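PDB 3T0P: DNA polymerase III, beta subunit from Eubacterium rectale, which probably tethers DNA polymerases and other proteins to DNA, conferring processivity by closing round the duplex as a ring-shaped head-to-tail homodimer. Local coordinates for residues I128-Q132 / F133-E137; V170-G174 / H175-I179; Q201-S204 / K205-P208; V225-E229 / N230-V234. All coordinates share one frame; numbering follows the deposited sequence.

Contact 1. Residues I128-Q132 / F133-E137; sequences IVLSQ and FTLKE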
loop_
_atom_site.group_PDB
_atom_site.type_symbol
_atom_site.label_atom_id
_atom_site.label_comp_id
_atom_site.label_asym_id
_atom_site.label_seq_id
_atom_site.Cartn_x
_atom_site.Cartn_y
_atom_site.Cartn_z
ATOM N N ILE B 128 24.612 -22.726 -14.421
ATOM C CA ILE B 128 24.786 -21.356 -14.877
ATOM C C ILE B 128 24.782 -20.470 -13.621
ATOM O O ILE B 128 23.862 -20.560 -12.819
ATOM C CB ILE B 128 23.667 -20.981 -15.895
ATOM C CG1 ILE B 128 23.808 -21.787 -17.206
ATOM C CG2 ILE B 128 23.640 -19.487 -16.200
ATOM C CD1 ILE B 128 22.873 -23.077 -17.331
ATOM N N VAL B 129 25.786 -19.611 -13.454
ATOM C CA VAL B 129 25.821 -18.708 -12.315
ATOM C C VAL B 129 25.543 -17.240 -12.748
ATOM O O VAL B 129 26.227 -16.702 -13.601
ATOM C CB VAL B 129 27.156 -18.803 -11.542
ATOM C CG1 VAL B 129 27.158 -17.841 -10.357
ATOM C CG2 VAL B 129 27.420 -20.221 -11.075
ATOM N N LEU B 130 24.599 -16.605 -12.082
ATOM C CA LEU B 130 24.269 -15.182 -12.228
ATOM C C LEU B 130 24.211 -14.578 -10.843
ATOM O O LEU B 130 23.826 -15.280 -9.892
ATOM C CB LEU B 130 22.895 -14.977 -12.932
ATOM C CG LEU B 130 22.716 -15.515 -14.332
ATOM C CD1 LEU B 130 21.273 -15.417 -14.754
ATOM C CD2 LEU B 130 23.597 -14.798 -15.325
ATOM N N SER B 131 24.519 -13.280 -10.705
ATOM C CA SER B 131 24.321 -12.655 -9.392
ATOM C C SER B 131 22.827 -12.532 -9.171
ATOM O O SER B 131 22.058 -12.559 -10.140
ATOM C CB SER B 131 25.019 -11.293 -9.280
ATOM O OG SER B 131 24.467 -10.275 -10.102
ATOM N N GLN B 132 22.410 -12.489 -7.911
ATOM C CA GLN B 132 21.028 -12.271 -7.538
ATOM C C GLN B 132 20.541 -10.976 -8.216
ATOM O O GLN B 132 19.434 -10.945 -8.755
ATOM C CB GLN B 132 20.911 -12.141 -6.011
ATOM C CG GLN B 132 20.844 -13.456 -5.262
ATOM C CD GLN B 132 20.734 -13.259 -3.771
ATOM O OE1 GLN B 132 20.448 -12.164 -3.265
ATOM N NE2 GLN B 132 21.038 -14.303 -3.035
ATOM N N PHE B 133 21.403 -9.935 -8.227
ATOM C CA PHE B 133 21.133 -8.634 -8.832
ATOM C C PHE B 133 20.813 -8.771 -10.325
ATOM O O PHE B 133 19.792 -8.267 -10.777
ATOM C CB PHE B 133 22.340 -7.698 -8.652
ATOM C CG PHE B 133 22.135 -6.353 -9.304
ATOM C CD1 PHE B 133 21.353 -5.376 -8.690
ATOM C CD2 PHE B 133 22.701 -6.069 -10.539
ATOM C CE1 PHE B 133 21.134 -4.142 -9.310
ATOM C CE2 PHE B 133 22.493 -4.827 -11.151
ATOM C CZ PHE B 133 21.729 -3.865 -10.524
ATOM N N THR B 134 21.694 -9.444 -11.078
ATOM C CA THR B 134 21.540 -9.627 -12.520
ATOM C C THR B 134 20.220 -10.349 -12.828
ATOM O O THR B 134 19.495 -9.911 -13.717
ATOM C CB THR B 134 22.746 -10.362 -13.065
ATOM O OG1 THR B 134 23.903 -9.559 -12.834
ATOM C CG2 THR B 134 22.628 -10.685 -14.535
ATOM N N LEU B 135 19.892 -11.412 -12.070
ATOM C CA LEU B 135 18.681 -12.172 -12.336
ATOM C C LEU B 135 17.447 -11.351 -12.008
ATOM O O LEU B 135 16.485 -11.360 -12.772
ATOM C CB LEU B 135 18.674 -13.514 -11.556
ATOM C CG LEU B 135 17.407 -14.379 -11.709
ATOM C CD1 LEU B 135 17.137 -14.752 -13.207
ATOM C CD2 LEU B 135 17.481 -15.614 -10.826
ATOM N N LYS B 136 17.457 -10.665 -10.877
ATOM C CA LYS B 136 16.321 -9.851 -10.464
ATOM C C LYS B 136 16.133 -8.708 -11.448
ATOM O O LYS B 136 15.005 -8.462 -11.875
ATOM C CB LYS B 136 16.499 -9.335 -9.031
ATOM C CG LYS B 136 15.232 -8.738 -8.433
ATOM C CD LYS B 136 15.385 -8.473 -6.923
ATOM C CE LYS B 136 14.109 -7.941 -6.305
ATOM N NZ LYS B 136 14.116 -8.084 -4.821
ATOM N N GLU B 137 17.224 -8.083 -11.868
ATOM C CA GLU B 137 17.168 -6.960 -12.808
ATOM C C GLU B 137 16.715 -7.375 -14.190
ATOM O O GLU B 137 15.938 -6.645 -14.789
ATOM C CB GLU B 137 18.519 -6.246 -12.914
ATOM C CG GLU B 137 18.752 -5.227 -11.807
ATOM C CD GLU B 137 17.965 -3.930 -11.924
ATOM O OE1 GLU B 137 18.363 -3.059 -12.736
ATOM O OE2 GLU B 137 16.963 -3.777 -11.185
HETATM O O HOH W 1 26.026 -11.923 -13.019
#
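Ser131 and Thr134 meet through their hydroxyls where strand 127-131 passes into helix 132-140, with Ser131 in the N-cap position. Ser131 CB approaches the threonine only loosely, 4.1 Å from Thr134 OG1. Beyond it, chi1 of 68° tucks OG in over the backbone, turned to the first helical turn. There OG lies 2.9 Å from Thr134 OG1, a hydrogen bond in which either hydroxyl may be the donor, and 3.6 Å from Phe133 CB. A water accepts from Ser131 N at 3.1 Å and also bonds Thr134 OG1, so the threonine hydroxyl is tied to serine both directly and through solvent.

The backbone supports this turn: Leu135 N donates to Ser131 O (3.1 Å, 164° at the hydrogen) and Lys136 N to Gln132 O (2.9 Å). The short strand and helix axes stand 82° apart. Toward strand 176-184, Leu130 touches Met184 and Thr134 touches Ile182. Strand 127-131 pairs with strand 214-220, while Leu135 packs on Ile207 and Lys136 NZ bonds Ile207 O, just beyond helix 197-206.

Contact 2. Residues V170-G174 / H175-I179; sequences VSLDG and HRISI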
loop_
_atom_site.group_PDB
_atom_site.type_symbol
_atom_site.label_atom_id
_atom_site.label_comp_id
_atom_site.label_asym_id
_atom_site.label_seq_id
_atom_site.Cartn_x
_atom_site.Cartn_y
_atom_site.Cartn_z
ATOM N N VAL B 170 13.888 -12.874 -23.410
ATOM C CA VAL B 170 12.875 -12.329 -24.328
ATOM C C VAL B 170 11.470 -12.536 -23.777
ATOM O O VAL B 170 11.145 -13.626 -23.317
ATOM C CB VAL B 170 12.988 -12.970 -25.754
ATOM C CG1 VAL B 170 12.003 -12.359 -26.748
ATOM C CG2 VAL B 170 14.399 -12.892 -26.309
ATOM N N SER B 171 10.629 -11.493 -23.876
ATOM C CA SER B 171 9.196 -11.545 -23.621
ATOM C C SER B 171 8.473 -10.795 -24.743
ATOM O O SER B 171 9.043 -9.879 -25.346
ATOM C CB SER B 171 8.832 -10.983 -22.265
ATOM O OG SER B 171 9.177 -9.615 -22.187
ATOM N N LEU B 172 7.251 -11.222 -25.065
ATOM C CA LEU B 172 6.428 -10.605 -26.088
ATOM C C LEU B 172 4.960 -10.922 -25.828
ATOM O O LEU B 172 4.639 -11.941 -25.231
ATOM C CB LEU B 172 6.865 -10.994 -27.526
ATOM C CG LEU B 172 6.727 -12.443 -27.998
ATOM C CD1 LEU B 172 5.392 -12.677 -28.710
ATOM C CD2 LEU B 172 7.816 -12.773 -28.991
ATOM N N ASP B 173 4.069 -10.037 -26.254
ATOM C CA ASP B 173 2.638 -10.230 -26.033
ATOM C C ASP B 173 1.828 -10.038 -27.330
ATOM O O ASP B 173 0.603 -10.079 -27.292
ATOM C CB ASP B 173 2.158 -9.278 -24.928
ATOM C CG ASP B 173 2.355 -7.796 -25.223
ATOM O OD1 ASP B 173 2.849 -7.464 -26.334
ATOM O OD2 ASP B 173 1.990 -6.963 -24.359
ATOM N N GLY B 174 2.520 -9.841 -28.448
ATOM C CA GLY B 174 1.901 -9.610 -29.754
ATOM C C GLY B 174 1.876 -8.157 -30.187
ATOM O O GLY B 174 1.639 -7.872 -31.364
ATOM N N HIS B 175 2.135 -7.226 -29.245
ATOM C CA HIS B 175 2.165 -5.777 -29.454
ATOM C C HIS B 175 3.549 -5.182 -29.253
ATOM O O HIS B 175 3.787 -4.046 -29.656
ATOM C CB HIS B 175 1.200 -5.099 -28.484
ATOM C CG HIS B 175 -0.209 -5.533 -28.685
ATOM N ND1 HIS B 175 -0.823 -6.402 -27.803
ATOM C CD2 HIS B 175 -1.061 -5.253 -29.695
ATOM C CE1 HIS B 175 -2.039 -6.594 -28.283
ATOM N NE2 HIS B 175 -2.224 -5.928 -29.426
ATOM N N ARG B 176 4.439 -5.914 -28.582
ATOM C CA ARG B 176 5.789 -5.459 -28.254
ATOM C C ARG B 176 6.703 -6.616 -27.925
ATOM O O ARG B 176 6.227 -7.711 -27.629
ATOM C CB ARG B 176 5.746 -4.507 -27.055
ATOM C CG ARG B 176 5.204 -5.162 -25.799
ATOM C CD ARG B 176 4.547 -4.135 -24.970
ATOM N NE ARG B 176 3.692 -4.707 -23.937
ATOM C CZ ARG B 176 3.684 -4.284 -22.684
ATOM N NH1 ARG B 176 4.528 -3.342 -22.294
ATOM N NH2 ARG B 176 2.855 -4.823 -21.802
ATOM N N ILE B 177 8.017 -6.358 -27.940
ATOM C CA ILE B 177 9.050 -7.333 -27.637
ATOM C C ILE B 177 10.086 -6.647 -26.756
ATOM O O ILE B 177 10.541 -5.543 -27.064
ATOM C CB ILE B 177 9.685 -7.978 -28.920
ATOM C CG1 ILE B 177 8.613 -8.509 -29.920
ATOM C CG2 ILE B 177 10.691 -9.102 -28.547
ATOM C CD1 ILE B 177 9.184 -9.068 -31.279
ATOM N N SER B 178 10.431 -7.297 -25.640
ATOM C CA SER B 178 11.479 -6.850 -24.728
ATOM C C SER B 178 12.592 -7.865 -24.757
ATOM O O SER B 178 12.343 -9.046 -24.517
ATOM C CB SER B 178 10.944 -6.685 -23.319
ATOM O OG SER B 178 9.874 -5.765 -23.321
ATOM N N ILE B 179 13.797 -7.424 -25.110
ATOM C CA ILE B 179 14.977 -8.287 -25.207
ATOM C C ILE B 179 16.118 -7.685 -24.408
ATOM O O ILE B 179 16.516 -6.541 -24.646
ATOM C CB ILE B 179 15.435 -8.548 -26.679
ATOM C CG1 ILE B 179 14.258 -8.924 -27.593
ATOM C CG2 ILE B 179 16.547 -9.616 -26.737
ATOM C CD1 ILE B 179 14.548 -8.793 -29.077
HETATM O O HOH W 2 1.513 -7.494 -21.827
#
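Val170 packs against both Ile177 and Ile179 at the apolar centre of an antiparallel beta hairpin made by strands 166-172 and 176-184. Its two methyls divide the work: CG1 lies 3.9 Å from Ile177 CG2, and CG2 is equally close to Ile179 CG2, the valine running abreast of both isoleucines. Leu172 extends this face, its CB touching Ile177 CG1.

On the other face Ser171 and Ser178 form a hydrogen-bonded pair, joined by Ser171 N to Ser178 O (3.1 Å) and Ser178 N to Ser171 O (2.9 Å). Their hydroxyls are buried but satisfied by Thr142 O and Ser145 OG.

Outward, the polar turn is organised by the carboxylate of Asp173. OD1 accepts His175 N at 3.0 Å, an Asx turn, and takes a weak bond from Arg176 N. OD2 forms a salt bridge with Arg176 NE (2.9 Å), nearly straight at 170°; the oxygen lies in the guanidinium plane, yet the donor comes from above the carboxylate plane. Gly174, between Asp173 and His175, has phi 101°, where a CB would collide with the carbonyl O of Asp173. With an alanine replacing Asp173, His175 N would probably lose its acceptor and Arg176 NE its carboxylate, the guanidinium being held less firmly with Asp327 at NH1 still in place. A water closes the outer edge, donating to Asp173 OD2 at 2.6 Å and accepting from Arg176 NH2 at 3.0 Å.

Contact 3. Residues Q201-S204 / K205-P208; sequences QEIS and KIIP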
loop_
_atom_site.group_PDB
_atom_site.type_symbol
_atom_site.label_atom_id
_atom_site.label_comp_id
_atom_site.label_asym_id
_atom_site.label_seq_id
_atom_site.Cartn_x
_atom_site.Cartn_y
_atom_site.Cartn_z
ATOM N N GLN B 201 7.977 -14.059 -11.739
ATOM C CA GLN B 201 7.351 -13.075 -10.839
ATOM C C GLN B 201 7.530 -13.485 -9.374
ATOM O O GLN B 201 7.909 -12.652 -8.555
ATOM C CB GLN B 201 5.858 -12.920 -11.140
ATOM C CG GLN B 201 5.549 -12.116 -12.382
ATOM C CD GLN B 201 4.111 -12.274 -12.838
ATOM O OE1 GLN B 201 3.414 -13.255 -12.521
ATOM N NE2 GLN B 201 3.646 -11.333 -13.651
ATOM N N GLU B 202 7.315 -14.773 -9.055
ATOM C CA GLU B 202 7.445 -15.266 -7.675
ATOM C C GLU B 202 8.902 -15.272 -7.205
ATOM O O GLU B 202 9.170 -14.959 -6.043
ATOM C CB GLU B 202 6.825 -16.667 -7.533
ATOM C CG GLU B 202 5.317 -16.698 -7.784
ATOM C CD GLU B 202 4.497 -15.625 -7.084
ATOM O OE1 GLU B 202 4.697 -15.424 -5.865
ATOM O OE2 GLU B 202 3.678 -14.962 -7.760
ATOM N N ILE B 203 9.842 -15.582 -8.107
ATOM C CA ILE B 203 11.252 -15.594 -7.722
ATOM C C ILE B 203 11.764 -14.140 -7.467
ATOM O O ILE B 203 12.607 -13.950 -6.584
ATOM C CB ILE B 203 12.119 -16.433 -8.697
ATOM C CG1 ILE B 203 13.383 -16.905 -7.999
ATOM C CG2 ILE B 203 12.415 -15.749 -9.995
ATOM C CD1 ILE B 203 13.863 -18.220 -8.468
ATOM N N SER B 204 11.202 -13.128 -8.186
ATOM C CA SER B 204 11.491 -11.717 -7.961
ATOM C C SER B 204 11.205 -11.315 -6.499
ATOM O O SER B 204 11.954 -10.535 -5.923
ATOM C CB SER B 204 10.652 -10.839 -8.884
ATOM O OG SER B 204 11.307 -10.696 -10.127
ATOM N N LYS B 205 10.141 -11.870 -5.918
ATOM C CA LYS B 205 9.701 -11.574 -4.547
ATOM C C LYS B 205 10.581 -12.240 -3.465
ATOM O O LYS B 205 10.509 -11.822 -2.320
ATOM C CB LYS B 205 8.251 -12.051 -4.358
ATOM C CG LYS B 205 7.218 -11.314 -5.202
ATOM C CD LYS B 205 5.859 -11.940 -4.960
ATOM C CE LYS B 205 4.794 -11.421 -5.872
ATOM N NZ LYS B 205 3.538 -12.202 -5.708
ATOM N N ILE B 206 11.361 -13.301 -3.782
ATOM C CA ILE B 206 12.133 -13.960 -2.724
ATOM C C ILE B 206 13.645 -13.784 -2.874
ATOM O O ILE B 206 14.386 -14.154 -1.959
ATOM C CB ILE B 206 11.770 -15.446 -2.569
ATOM C CG1 ILE B 206 11.958 -16.274 -3.872
ATOM C CG2 ILE B 206 10.367 -15.575 -1.994
ATOM C CD1 ILE B 206 11.857 -17.798 -3.661
ATOM N N ILE B 207 14.103 -13.223 -4.004
ATOM C CA ILE B 207 15.517 -13.003 -4.281
ATOM C C ILE B 207 15.871 -11.602 -3.771
ATOM O O ILE B 207 15.297 -10.602 -4.227
ATOM C CB ILE B 207 15.854 -13.263 -5.792
ATOM C CG1 ILE B 207 16.538 -14.607 -5.958
ATOM C CG2 ILE B 207 16.692 -12.183 -6.444
ATOM C CD1 ILE B 207 16.457 -15.159 -7.368
ATOM N N PRO B 208 16.789 -11.523 -2.780
ATOM C CA PRO B 208 17.148 -10.207 -2.211
ATOM C C PRO B 208 17.704 -9.244 -3.257
ATOM O O PRO B 208 17.328 -8.065 -3.254
ATOM C CB PRO B 208 18.189 -10.550 -1.143
ATOM C CG PRO B 208 17.891 -11.971 -0.772
ATOM C CD PRO B 208 17.494 -12.616 -2.085
#
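Ile203 O receives two backbone amides near the C-terminal end of helix 197-206, from Ile206 N at 3.1 Å and, weakly, from Ile207 N. The bond from Ile206, three residues on, is of 3-10 type, and its donor stands well above the carbonyl plane, 66° out of it. Lys205 N adds a weak bond of the same spacing to Glu202 O.

Among the side chains, Glu202 and Lys205 run abreast. The glutamate bends at chi2 (-47°), bringing its carboxylate back over the turn, while the lysine runs extended beyond CG. Lys205 NZ ends 3.4 Å from Glu202 OE1 and the same distance from OE2: a long, evenly shared salt bridge whose individual hydrogen bonds are weak.

Away from this charged pair, Ile203 and Ile207 make the apolar contact. With Ile203 CG1 anti to its backbone nitrogen, chi1 -156°, that atom meets Ile207 CD1 at 3.6 Å. Ile203 CG1 is also 4.4 Å from Ile206 CG1.

Such an amphipathic closing turn suits a helix lying on a sheet: Ile203 rests on Phe226, and Ile206 and Ile207 on Phe228, in the helix-on-sheet layering characteristic of the bacterial DNA polymerase III beta-subunit ring.

Contact 4. Residues V225-E229 / N230-V234; sequences VFEFE and NTTVV. With EDO (1,2-ethanediol), chain X.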
loop_
_atom_site.group_PDB
_atom_site.type_symbol
_atom_site.label_atom_id
_atom_site.label_comp_id
_atom_site.label_asym_id
_atom_site.label_seq_id
_atom_site.Cartn_x
_atom_site.Cartn_y
_atom_site.Cartn_z
ATOM N N VAL B 225 15.811 -25.094 -12.461
ATOM C CA VAL B 225 16.097 -25.078 -11.024
ATOM C C VAL B 225 16.957 -23.848 -10.718
ATOM O O VAL B 225 17.928 -23.580 -11.417
ATOM C CB VAL B 225 16.781 -26.404 -10.565
ATOM C CG1 VAL B 225 17.128 -26.382 -9.072
ATOM C CG2 VAL B 225 15.926 -27.628 -10.916
ATOM N N PHE B 226 16.561 -23.086 -9.699
ATOM C CA PHE B 226 17.267 -21.928 -9.172
ATOM C C PHE B 226 17.674 -22.234 -7.754
ATOM O O PHE B 226 16.816 -22.596 -6.963
ATOM C CB PHE B 226 16.369 -20.672 -9.172
ATOM C CG PHE B 226 15.821 -20.254 -10.504
ATOM C CD1 PHE B 226 14.630 -20.793 -10.985
ATOM C CD2 PHE B 226 16.454 -19.273 -11.255
ATOM C CE1 PHE B 226 14.115 -20.392 -12.216
ATOM C CE2 PHE B 226 15.933 -18.871 -12.476
ATOM C CZ PHE B 226 14.773 -19.441 -12.952
ATOM N N GLU B 227 18.965 -22.112 -7.425
ATOM C CA GLU B 227 19.443 -22.288 -6.049
ATOM C C GLU B 227 20.092 -21.013 -5.571
ATOM O O GLU B 227 20.894 -20.436 -6.282
ATOM C CB GLU B 227 20.445 -23.429 -5.888
ATOM C CG GLU B 227 20.137 -24.710 -6.619
ATOM C CD GLU B 227 21.122 -25.767 -6.170
ATOM O OE1 GLU B 227 22.343 -25.504 -6.245
ATOM O OE2 GLU B 227 20.672 -26.785 -5.603
ATOM N N PHE B 228 19.752 -20.589 -4.380
ATOM C CA PHE B 228 20.287 -19.397 -3.747
ATOM C C PHE B 228 20.050 -19.528 -2.262
ATOM O O PHE B 228 18.971 -19.960 -1.855
ATOM C CB PHE B 228 19.663 -18.102 -4.334
ATOM C CG PHE B 228 18.171 -17.982 -4.175
ATOM C CD1 PHE B 228 17.305 -18.693 -5.005
ATOM C CD2 PHE B 228 17.622 -17.185 -3.170
ATOM C CE1 PHE B 228 15.917 -18.604 -4.837
ATOM C CE2 PHE B 228 16.230 -17.084 -3.014
ATOM C CZ PHE B 228 15.386 -17.784 -3.856
ATOM N N GLU B 229 21.084 -19.199 -1.461
ATOM C CA GLU B 229 21.104 -19.251 0.007
ATOM C C GLU B 229 20.674 -20.661 0.449
ATOM O O GLU B 229 21.357 -21.603 0.065
ATOM C CB GLU B 229 20.259 -18.112 0.621
ATOM C CG GLU B 229 20.621 -16.749 0.048
ATOM C CD GLU B 229 19.745 -15.563 0.424
ATOM O OE1 GLU B 229 18.559 -15.756 0.791
ATOM O OE2 GLU B 229 20.243 -14.420 0.287
ATOM N N ASN B 230 19.536 -20.836 1.136
ATOM C CA ASN B 230 19.111 -22.179 1.563
ATOM C C ASN B 230 17.819 -22.608 0.877
ATOM O O ASN B 230 17.093 -23.467 1.396
ATOM C CB ASN B 230 18.950 -22.218 3.091
ATOM C CG ASN B 230 20.273 -22.346 3.795
ATOM O OD1 ASN B 230 20.902 -23.421 3.806
ATOM N ND2 ASN B 230 20.753 -21.224 4.324
ATOM N N THR B 231 17.561 -22.028 -0.313
ATOM C CA THR B 231 16.346 -22.206 -1.092
ATOM C C THR B 231 16.605 -22.814 -2.457
ATOM O O THR B 231 17.616 -22.544 -3.094
ATOM C CB THR B 231 15.674 -20.825 -1.230
ATOM O OG1 THR B 231 15.403 -20.359 0.088
ATOM C CG2 THR B 231 14.364 -20.855 -2.006
ATOM N N THR B 232 15.658 -23.647 -2.890
ATOM C CA THR B 232 15.610 -24.291 -4.197
ATOM C C THR B 232 14.244 -23.997 -4.786
ATOM O O THR B 232 13.216 -24.232 -4.155
ATOM C CB THR B 232 15.902 -25.794 -4.100
ATOM O OG1 THR B 232 17.157 -25.967 -3.454
ATOM C CG2 THR B 232 15.984 -26.458 -5.461
ATOM N N VAL B 233 14.244 -23.441 -5.973
ATOM C CA VAL B 233 13.051 -23.158 -6.737
ATOM C C VAL B 233 13.101 -24.074 -7.919
ATOM O O VAL B 233 14.137 -24.131 -8.599
ATOM C CB VAL B 233 12.940 -21.674 -7.131
ATOM C CG1 VAL B 233 11.779 -21.460 -8.082
ATOM C CG2 VAL B 233 12.790 -20.785 -5.898
ATOM N N VAL B 234 12.021 -24.856 -8.126
ATOM C CA VAL B 234 11.893 -25.768 -9.260
ATOM C C VAL B 234 10.644 -25.409 -10.076
ATOM O O VAL B 234 9.563 -25.255 -9.521
ATOM C CB VAL B 234 11.886 -27.240 -8.815
ATOM C CG1 VAL B 234 11.817 -28.172 -10.032
ATOM C CG2 VAL B 234 13.114 -27.550 -7.965
HETATM C C1 EDO X . 18.722 -26.953 -0.191
HETATM O O1 EDO X . 18.565 -25.599 -0.651
HETATM C C2 EDO X . 17.463 -27.774 -0.467
HETATM O O2 EDO X . 16.292 -26.992 -0.195
HETATM O O HOH W 3 17.123 -18.764 1.595
#
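Phe228 and Thr231 close a type II' beta turn whose first corner is, unusually, not a glycine: Glu229 takes phi 53° and psi -115°, a conformation that glycine adopts more easily than a residue with a CB. The turn is held by Thr231 N bonding Phe228 O (2.9 Å) and Phe228 N bonding Thr231 O (3.2 Å).

A chi1 of 61° lays the Phe228 ring beside Thr231, whose CB sits over one face, offset toward the rim, 4.2 Å from the Phe228 centroid and 17° off the normal, a CH-pi contact. Val233 CG2 approaches the ring edge instead, 4.0 Å from Phe228 CE1. Replacing Phe228 by a serine is likely to open a gap beside Thr231 CB and Val233 CG2, which would lose the ring face and the ring edge they meet.

Farther along, Phe226 and Val233 form a hydrogen-bonded pair, and Val225 CG1 touches Thr232 CG2 at 3.8 Å on the other face. Thr232 OG1 bonds O1 of an ethanediol at 3.2 Å, the molecule probably coming from the crystallisation liquor. A water joins Asn230 N to Thr231 OG1, at 2.8 Å from the latter, which also bonds Thr56 OG1.

The hairpin lies within a larger antiparallel sheet: strand 231-236 pairs with strand 52-58, and strand 223-228 with strand 214-220. Helix 197-206 lies over the face that carries the two phenylalanines, where Val233 also packs on Ile203 and Ile206.

Along the chain the contacts come in the order 1, 2, 3, 4, and all belong to the central domain. Contacts 1, 3 and 4 form one cluster, their centres 11 to 13 Å apart: strand 127-131 and the hairpin of contact 4 belong to one antiparallel sheet, and helices 132-140 and 197-206 pack against it and each other. Contact 2 stands apart, its centre about 27 Å from that of contact 4, on a second sheet shared with strands 336-341, 348-351 and 357-361. Strand 52-58, in turn, joins the first sheet. The central domain thus shares one sheet with residues before it and another with residues after it, knitting the chain into a continuous arc, consistent with a ring-forming subunit.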